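Local atomic coordinates of Ufm1-specific protease (PDB entry 5EJJ), a protein that cleaves the peptide bond at the C-terminal glycine of the ubiquitin-like modifier ufm-1 as a thiol protease and helps localize odorant receptors to olfactory cilia. Residues A152-Y164 with Y257-N269. Numbering follows the deposited sequence.
Sequences AERLSMASFRFTY and YKRSREAFNRRAN
Phe162 turns the edge of its ring onto one face of Phe264 in a T-shaped stack, planes at 74° and centroids 5.0 Å apart, with CE2 touching. Leu155 CD1 meets the edge of the Phe264 ring at CZ, 3.8 Å away, and Ser159 CA sits over the centre of one face of Phe162; flat rings suit this apolar layer because each offers both face and rim. Phe264 reaches it because its CG lies anti to the backbone N (chi1 173°), which swings the ring toward 152-164. Asn265 ND2 and Ser159 OG both lie over the same face of the Arg261 guanidinium, with Phe160 N at its edge. The extended arginine chain brings NH2 close to Ser156 O, although the angle is poor for a hydrogen bond. With an alanine for Arg261, chain and charge are gone, which would probably open a gap beside Ser159 and Phe160 CB, leaving Ser156 O without a nearby positive group. Tyr257 uses its hydroxyl as donor to Phe160 O (3.1 Å), in the carbonyl plane on a lone pair, gripping the 3-10 turn. Small serines fit at 156 and 159, where the backbones come close: Ser159 OG lies 2.8 Å from Asn265 OD1, and one water joins Ser156 OG to Asn269 ND2. Another water bridges the wider separation between Tyr164 and Ser260, joining their OH and OG. Residues 152-156 of helix 144-156 run nearly antiparallel to 257-269 of helix 253-280, segment axes 9.7 Å apart, on a mixed five-stranded sheet, whose strand 127-139 meets Leu155, Tyr164 and Phe264, while strand 235-247 packs against Ser260 and Ala263.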
ATOM      1  N   ALA A 152      -3.179 -26.951   9.868  1.00 46.66           N
ATOM      2  CA  ALA A 152      -3.606 -25.617  10.251  1.00 42.03           C
ATOM      3  C   ALA A 152      -4.332 -25.588  11.602  1.00 36.83           C
ATOM      4  O   ALA A 152      -3.906 -24.878  12.511  1.00 38.99           O
ATOM      5  CB  ALA A 152      -4.449 -24.990   9.140  1.00 40.63           C
ATOM      6  N   GLU A 153      -5.408 -26.355  11.742  1.00 37.52           N
ATOM      7  CA  GLU A 153      -6.129 -26.389  13.014  1.00 42.11           C
ATOM      8  C   GLU A 153      -5.222 -26.655  14.237  1.00 42.73           C
ATOM      9  O   GLU A 153      -5.347 -25.987  15.258  1.00 46.10           O
ATOM     10  CB  GLU A 153      -7.310 -27.366  12.960  1.00 41.10           C
ATOM     11  CG  GLU A 153      -7.458 -28.081  11.622  1.00 52.45           C
ATOM     12  CD  GLU A 153      -8.888 -28.559  11.337  1.00 62.60           C
ATOM     13  OE1 GLU A 153      -9.840 -27.881  11.790  1.00 62.16           O
ATOM     14  OE2 GLU A 153      -9.062 -29.606  10.657  1.00 52.95           O
ATOM     15  N   ARG A 154      -4.295 -27.599  14.125  1.00 44.05           N
ATOM     16  CA  ARG A 154      -3.400 -27.926  15.232  1.00 44.87           C
ATOM     17  C   ARG A 154      -2.310 -26.875  15.370  1.00 41.89           C
ATOM     18  O   ARG A 154      -1.642 -26.788  16.405  1.00 43.77           O
ATOM     19  CB  ARG A 154      -2.736 -29.293  15.003  1.00 53.30           C
ATOM     20  CG  ARG A 154      -3.595 -30.530  15.315  1.00 56.28           C
ATOM     21  CD  ARG A 154      -3.041 -31.765  14.603  1.00 55.25           C
ATOM     22  NE  ARG A 154      -1.727 -31.477  14.024  1.00 64.45           N
ATOM     23  CZ  ARG A 154      -1.403 -31.640  12.740  1.00 59.85           C
ATOM     24  NH1 ARG A 154      -2.302 -32.124  11.874  1.00 47.03           N
ATOM     25  NH2 ARG A 154      -0.167 -31.329  12.331  1.00 51.94           N
ATOM     26  N   LEU A 155      -2.100 -26.101  14.309  1.00 36.99           N
ATOM     27  CA  LEU A 155      -1.112 -25.026  14.345  1.00 34.68           C
ATOM     28  C   LEU A 155      -1.670 -23.849  15.119  1.00 33.70           C
ATOM     29  O   LEU A 155      -0.942 -23.140  15.804  1.00 31.52           O
ATOM     30  CB  LEU A 155      -0.756 -24.583  12.933  1.00 32.98           C
ATOM     31  CG  LEU A 155       0.406 -23.627  12.750  1.00 23.05           C
ATOM     32  CD1 LEU A 155       1.416 -23.858  13.832  1.00 29.21           C
ATOM     33  CD2 LEU A 155       1.024 -23.922  11.403  1.00 24.42           C
ATOM     34  N   SER A 156      -2.981 -23.666  15.008  1.00 37.52           N
ATOM     35  CA  SER A 156      -3.680 -22.589  15.694  1.00 35.92           C
ATOM     36  C   SER A 156      -3.843 -22.817  17.194  1.00 32.32           C
ATOM     37  O   SER A 156      -4.033 -21.865  17.936  1.00 32.15           O
ATOM     38  CB  SER A 156      -5.019 -22.292  15.004  1.00 37.72           C
ATOM     39  OG  SER A 156      -4.790 -21.776  13.687  1.00 34.79           O
ATOM     40  N   MET A 157      -3.749 -24.072  17.636  1.00 44.95           N
ATOM     41  CA  MET A 157      -3.773 -24.405  19.070  1.00 43.57           C
ATOM     42  C   MET A 157      -2.382 -24.327  19.657  1.00 41.24           C
ATOM     43  O   MET A 157      -2.223 -24.407  20.864  1.00 49.60           O
ATOM     44  CB  MET A 157      -4.281 -25.822  19.333  1.00 44.95           C
ATOM     45  CG  MET A 157      -5.308 -26.361  18.366  1.00 53.39           C
ATOM     46  SD  MET A 157      -6.985 -26.191  18.993  1.00 80.69           S
ATOM     47  CE  MET A 157      -7.294 -24.450  18.660  1.00 58.87           C
ATOM     48  N   ALA A 158      -1.380 -24.197  18.797  1.00 36.23           N
ATOM     49  CA  ALA A 158       0.014 -24.206  19.226  1.00 39.57           C
ATOM     50  C   ALA A 158       0.531 -22.785  19.452  1.00 42.64           C
ATOM     51  O   ALA A 158       1.462 -22.563  20.237  1.00 41.92           O
ATOM     52  CB  ALA A 158       0.884 -24.928  18.179  1.00 34.47           C
ATOM     53  N   SER A 159      -0.093 -21.834  18.757  1.00 41.34           N
ATOM     54  CA  SER A 159       0.393 -20.456  18.663  1.00 32.49           C
ATOM     55  C   SER A 159       0.361 -19.687  19.989  1.00 36.25           C
ATOM     56  O   SER A 159       1.117 -18.726  20.170  1.00 30.15           O
ATOM     57  CB  SER A 159      -0.414 -19.701  17.605  1.00 29.67           C
ATOM     58  OG  SER A 159      -1.800 -19.681  17.920  1.00 31.12           O
ATOM     59  N   PHE A 160      -0.502 -20.113  20.917  1.00 44.31           N
ATOM     60  CA  PHE A 160      -0.592 -19.474  22.240  1.00 41.69           C
ATOM     61  C   PHE A 160       0.697 -19.633  23.069  1.00 37.61           C
ATOM     62  O   PHE A 160       0.818 -19.078  24.154  1.00 42.35           O
ATOM     63  CB  PHE A 160      -1.851 -19.935  23.018  1.00 35.12           C
ATOM     64  CG  PHE A 160      -1.690 -21.251  23.736  1.00 49.92           C
ATOM     65  CD1 PHE A 160      -1.898 -22.454  23.072  1.00 50.26           C
ATOM     66  CD2 PHE A 160      -1.353 -21.294  25.096  1.00 63.47           C
ATOM     67  CE1 PHE A 160      -1.754 -23.687  23.745  1.00 52.30           C
ATOM     68  CE2 PHE A 160      -1.208 -22.522  25.782  1.00 60.10           C
ATOM     69  CZ  PHE A 160      -1.407 -23.719  25.099  1.00 58.72           C
ATOM     70  N   ARG A 161       1.663 -20.369  22.540  1.00 31.81           N
ATOM     71  CA  ARG A 161       2.885 -20.632  23.267  1.00 33.08           C
ATOM     72  C   ARG A 161       4.111 -19.900  22.663  1.00 37.33           C
ATOM     73  O   ARG A 161       5.229 -19.994  23.185  1.00 38.92           O
ATOM     74  CB  ARG A 161       3.100 -22.149  23.347  1.00 46.97           C
ATOM     75  CG  ARG A 161       4.128 -22.648  24.406  1.00 74.40           C
ATOM     76  CD  ARG A 161       3.729 -22.385  25.898  1.00 71.52           C
ATOM     77  NE  ARG A 161       4.545 -23.176  26.836  1.00 75.80           N
ATOM     78  CZ  ARG A 161       5.755 -22.827  27.286  1.00 79.09           C
ATOM     79  NH1 ARG A 161       6.316 -21.686  26.899  1.00 65.18           N
ATOM     80  NH2 ARG A 161       6.410 -23.627  28.128  1.00 73.97           N
ATOM     81  N   PHE A 162       3.915 -19.155  21.577  1.00 32.57           N
ATOM     82  CA  PHE A 162       5.020 -18.399  21.003  1.00 21.53           C
ATOM     83  C   PHE A 162       5.326 -17.163  21.850  1.00 24.07           C
ATOM     84  O   PHE A 162       4.481 -16.667  22.590  1.00 24.30           O
ATOM     85  CB  PHE A 162       4.697 -17.934  19.598  1.00 20.91           C
ATOM     86  CG  PHE A 162       4.436 -19.035  18.628  1.00 26.91           C
ATOM     87  CD1 PHE A 162       4.770 -20.342  18.921  1.00 29.85           C
ATOM     88  CD2 PHE A 162       3.859 -18.755  17.396  1.00 25.82           C
ATOM     89  CE1 PHE A 162       4.528 -21.347  18.003  1.00 29.38           C
ATOM     90  CE2 PHE A 162       3.619 -19.756  16.474  1.00 24.45           C
ATOM     91  CZ  PHE A 162       3.949 -21.047  16.781  1.00 27.63           C
ATOM     92  N   THR A 163       6.539 -16.652  21.701  1.00 23.78           N
ATOM     93  CA  THR A 163       7.004 -15.483  22.424  1.00 22.23           C
ATOM     94  C   THR A 163       7.675 -14.559  21.425  1.00 22.34           C
ATOM     95  O   THR A 163       8.397 -15.011  20.529  1.00 22.83           O
ATOM     96  CB  THR A 163       8.024 -15.900  23.484  1.00 25.76           C
ATOM     97  OG1 THR A 163       7.353 -16.655  24.496  1.00 28.84           O
ATOM     98  CG2 THR A 163       8.719 -14.689  24.121  1.00 23.93           C
ATOM     99  N   TYR A 164       7.417 -13.266  21.541  1.00 21.53           N
ATOM    100  CA  TYR A 164       8.008 -12.330  20.598  1.00 22.26           C
ATOM    101  C   TYR A 164       8.877 -11.366  21.377  1.00 23.51           C
ATOM    102  O   TYR A 164       8.477 -10.844  22.423  1.00 21.99           O
ATOM    103  CB  TYR A 164       6.936 -11.583  19.786  1.00 21.02           C
ATOM    104  CG  TYR A 164       5.931 -12.486  19.092  1.00 17.26           C
ATOM    105  CD1 TYR A 164       4.800 -12.942  19.769  1.00 12.76           C
ATOM    106  CD2 TYR A 164       6.116 -12.884  17.759  1.00 15.03           C
ATOM    107  CE1 TYR A 164       3.892 -13.762  19.155  1.00 11.28           C
ATOM    108  CE2 TYR A 164       5.211 -13.713  17.134  1.00 11.84           C
ATOM    109  CZ  TYR A 164       4.101 -14.142  17.842  1.00 13.01           C
ATOM    110  OH  TYR A 164       3.186 -14.950  17.229  1.00 14.26           O
ATOM    111  N   TYR A 257      -0.785  -9.388  22.914  1.00 23.59           N
ATOM    112  CA  TYR A 257      -0.562 -10.822  22.777  1.00 20.81           C
ATOM    113  C   TYR A 257      -1.719 -11.487  22.043  1.00 20.18           C
ATOM    114  O   TYR A 257      -1.494 -12.264  21.106  1.00 19.29           O
ATOM    115  CB  TYR A 257      -0.301 -11.478  24.133  1.00 24.24           C
ATOM    116  CG  TYR A 257      -0.607 -12.959  24.161  1.00 27.74           C
ATOM    117  CD1 TYR A 257       0.321 -13.889  23.694  1.00 29.99           C
ATOM    118  CD2 TYR A 257      -1.825 -13.429  24.658  1.00 23.62           C
ATOM    119  CE1 TYR A 257       0.041 -15.242  23.713  1.00 30.40           C
ATOM    120  CE2 TYR A 257      -2.118 -14.770  24.670  1.00 26.91           C
ATOM    121  CZ  TYR A 257      -1.181 -15.674  24.201  1.00 33.08           C
ATOM    122  OH  TYR A 257      -1.464 -17.016  24.219  1.00 41.56           O
ATOM    123  N   LYS A 258      -2.951 -11.168  22.438  1.00 16.68           N
ATOM    124  CA  LYS A 258      -4.095 -11.709  21.724  1.00 17.41           C
ATOM    125  C   LYS A 258      -4.056 -11.349  20.235  1.00 18.57           C
ATOM    126  O   LYS A 258      -4.492 -12.140  19.407  1.00 20.31           O
ATOM    127  CB  LYS A 258      -5.422 -11.300  22.357  1.00 18.63           C
ATOM    128  CG  LYS A 258      -5.422 -11.363  23.872  1.00 31.04           C
ATOM    129  CD  LYS A 258      -6.783 -11.777  24.448  1.00 48.20           C
ATOM    130  CE  LYS A 258      -7.003 -13.303  24.334  1.00 60.34           C
ATOM    131  NZ  LYS A 258      -7.887 -13.878  25.417  1.00 51.93           N
ATOM    132  N   ARG A 259      -3.506 -10.190  19.878  1.00 17.17           N
ATOM    133  CA  ARG A 259      -3.453  -9.809  18.464  1.00 14.97           C
ATOM    134  C   ARG A 259      -2.425 -10.584  17.657  1.00 15.27           C
ATOM    135  O   ARG A 259      -2.723 -11.069  16.566  1.00 14.89           O
ATOM    136  CB  ARG A 259      -3.251  -8.310  18.286  1.00 15.20           C
ATOM    137  CG  ARG A 259      -4.569  -7.592  18.073  1.00 21.83           C
ATOM    138  CD  ARG A 259      -4.412  -6.301  17.299  1.00 18.61           C
ATOM    139  NE  ARG A 259      -3.850  -5.244  18.126  1.00 19.40           N
ATOM    140  CZ  ARG A 259      -4.507  -4.631  19.098  1.00 18.96           C
ATOM    141  NH1 ARG A 259      -5.759  -4.976  19.385  1.00 21.35           N
ATOM    142  NH2 ARG A 259      -3.902  -3.681  19.786  1.00 22.73           N
ATOM    143  N   SER A 260      -1.219 -10.699  18.207  1.00 17.48           N
ATOM    144  CA  SER A 260      -0.113 -11.419  17.576  1.00 16.35           C
ATOM    145  C   SER A 260      -0.543 -12.837  17.241  1.00 14.92           C
ATOM    146  O   SER A 260      -0.183 -13.396  16.213  1.00 14.16           O
ATOM    147  CB  SER A 260       1.018 -11.531  18.572  1.00 15.56           C
ATOM    148  OG  SER A 260       0.611 -12.449  19.580  1.00 17.62           O
ATOM    149  N   ARG A 261      -1.310 -13.417  18.146  1.00 14.84           N
ATOM    150  CA  ARG A 261      -1.717 -14.790  18.020  1.00 13.98           C
ATOM    151  C   ARG A 261      -2.728 -14.924  16.901  1.00 14.16           C
ATOM    152  O   ARG A 261      -2.540 -15.742  16.006  1.00 14.72           O
ATOM    153  CB  ARG A 261      -2.315 -15.253  19.330  1.00 19.59           C
ATOM    154  CG  ARG A 261      -2.456 -16.714  19.418  1.00 22.95           C
ATOM    155  CD  ARG A 261      -3.268 -17.138  20.610  1.00 27.87           C
ATOM    156  NE  ARG A 261      -3.497 -18.568  20.494  1.00 41.00           N
ATOM    157  CZ  ARG A 261      -4.620 -19.110  20.038  1.00 44.83           C
ATOM    158  NH1 ARG A 261      -5.653 -18.333  19.700  1.00 42.52           N
ATOM    159  NH2 ARG A 261      -4.711 -20.432  19.944  1.00 46.30           N
ATOM    160  N   GLU A 262      -3.793 -14.124  16.939  1.00 13.69           N
ATOM    161  CA  GLU A 262      -4.766 -14.099  15.835  1.00 14.27           C
ATOM    162  C   GLU A 262      -4.096 -13.795  14.496  1.00 14.72           C
ATOM    163  O   GLU A 262      -4.466 -14.363  13.458  1.00 12.20           O
ATOM    164  CB  GLU A 262      -5.863 -13.066  16.077  1.00 13.79           C
ATOM    165  CG  GLU A 262      -6.905 -12.949  14.948  1.00 11.90           C
ATOM    166  CD  GLU A 262      -7.850 -14.148  14.855  1.00 19.93           C
ATOM    167  OE1 GLU A 262      -7.937 -14.950  15.823  1.00 25.00           O
ATOM    168  OE2 GLU A 262      -8.514 -14.297  13.800  1.00 22.54           O
ATOM    169  N   ALA A 263      -3.115 -12.892  14.532  1.00 12.68           N
ATOM    170  CA  ALA A 263      -2.377 -12.503  13.343  1.00 10.54           C
ATOM    171  C   ALA A 263      -1.719 -13.735  12.728  1.00 12.55           C
ATOM    172  O   ALA A 263      -1.885 -14.019  11.528  1.00 12.27           O
ATOM    173  CB  ALA A 263      -1.352 -11.449  13.688  1.00  9.63           C
ATOM    174  N   PHE A 264      -0.997 -14.476  13.569  1.00 12.00           N
ATOM    175  CA  PHE A 264      -0.327 -15.700  13.153  1.00 12.53           C
ATOM    176  C   PHE A 264      -1.294 -16.780  12.643  1.00 13.48           C
ATOM    177  O   PHE A 264      -0.994 -17.474  11.663  1.00 12.52           O
ATOM    178  CB  PHE A 264       0.525 -16.281  14.288  1.00 13.71           C
ATOM    179  CG  PHE A 264       1.082 -17.617  13.962  1.00 13.70           C
ATOM    180  CD1 PHE A 264       0.501 -18.757  14.456  1.00 15.29           C
ATOM    181  CD2 PHE A 264       2.143 -17.739  13.082  1.00 16.86           C
ATOM    182  CE1 PHE A 264       1.002 -20.010  14.115  1.00 23.15           C
ATOM    183  CE2 PHE A 264       2.640 -18.987  12.729  1.00 19.70           C
ATOM    184  CZ  PHE A 264       2.078 -20.123  13.250  1.00 19.52           C
ATOM    185  N   ASN A 265      -2.440 -16.935  13.307  1.00 11.87           N
ATOM    186  CA  ASN A 265      -3.395 -17.932  12.867  1.00 11.44           C
ATOM    187  C   ASN A 265      -4.012 -17.606  11.506  1.00 14.33           C
ATOM    188  O   ASN A 265      -4.258 -18.510  10.714  1.00 16.53           O
ATOM    189  CB  ASN A 265      -4.471 -18.202  13.916  1.00 15.01           C
ATOM    190  CG  ASN A 265      -3.903 -18.759  15.225  1.00 20.74           C
ATOM    191  OD1 ASN A 265      -2.749 -19.191  15.300  1.00 19.13           O
ATOM    192  ND2 ASN A 265      -4.726 -18.750  16.266  1.00 21.76           N
ATOM    193  N   ARG A 266      -4.222 -16.323  11.209  1.00 13.78           N
ATOM    194  CA  ARG A 266      -4.827 -15.933   9.937  1.00 10.34           C
ATOM    195  C   ARG A 266      -3.883 -16.193   8.777  1.00 11.53           C
ATOM    196  O   ARG A 266      -4.296 -16.628   7.706  1.00 11.63           O
ATOM    197  CB  ARG A 266      -5.232 -14.466   9.963  1.00 10.54           C
ATOM    198  CG  ARG A 266      -6.352 -14.172  10.930  1.00 11.32           C
ATOM    199  CD  ARG A 266      -6.938 -12.826  10.726  1.00  8.81           C
ATOM    200  NE  ARG A 266      -8.071 -12.609  11.609  1.00  9.43           N
ATOM    201  CZ  ARG A 266      -8.671 -11.434  11.777  1.00 10.18           C
ATOM    202  NH1 ARG A 266      -8.252 -10.360  11.131  1.00 10.20           N
ATOM    203  NH2 ARG A 266      -9.690 -11.322  12.596  1.00 13.23           N
ATOM    204  N   ARG A 267      -2.607 -15.917   8.987  1.00 11.58           N
ATOM    205  CA  ARG A 267      -1.618 -16.206   7.967  1.00 12.16           C
ATOM    206  C   ARG A 267      -1.534 -17.696   7.661  1.00 12.87           C
ATOM    207  O   ARG A 267      -1.308 -18.076   6.519  1.00 13.08           O
ATOM    208  CB  ARG A 267      -0.249 -15.722   8.424  1.00 14.26           C
ATOM    209  CG  ARG A 267      -0.047 -14.253   8.366  1.00 12.45           C
ATOM    210  CD  ARG A 267       0.477 -13.868   7.011  1.00 14.56           C
ATOM    211  NE  ARG A 267       0.661 -12.426   6.934  1.00 14.76           N
ATOM    212  CZ  ARG A 267       0.997 -11.770   5.832  1.00 13.59           C
ATOM    213  NH1 ARG A 267       1.185 -12.423   4.688  1.00 12.98           N
ATOM    214  NH2 ARG A 267       1.131 -10.451   5.880  1.00 13.51           N
ATOM    215  N   ALA A 268      -1.666 -18.541   8.685  1.00 14.09           N
ATOM    216  CA  ALA A 268      -1.637 -19.987   8.460  1.00 14.15           C
ATOM    217  C   ALA A 268      -2.871 -20.410   7.663  1.00 14.71           C
ATOM    218  O   ALA A 268      -2.747 -21.081   6.649  1.00 17.01           O
ATOM    219  CB  ALA A 268      -1.549 -20.743   9.751  1.00 11.42           C
ATOM    220  N   ASN A 269      -4.052 -19.989   8.105  1.00 11.66           N
ATOM    221  CA  ASN A 269      -5.273 -20.260   7.374  1.00 11.66           C
ATOM    222  C   ASN A 269      -5.212 -19.768   5.930  1.00 14.70           C
ATOM    223  O   ASN A 269      -5.714 -20.417   5.022  1.00 18.02           O
ATOM    224  CB  ASN A 269      -6.458 -19.621   8.086  1.00 14.49           C
ATOM    225  CG  ASN A 269      -6.667 -20.178   9.494  1.00 21.18           C
ATOM    226  OD1 ASN A 269      -6.263 -21.307   9.806  1.00 24.34           O
ATOM    227  ND2 ASN A 269      -7.308 -19.383  10.355  1.00 22.44           N
TER
HETATM  228  O   HOH W   1      -7.422 -20.775  13.252  1.00 30.14           O
HETATM  229  O   HOH W   2       1.391 -15.518  18.943  1.00 18.23           O
HETATM  230  O   HOH W   3       2.695 -12.953  15.128  1.00 16.94           O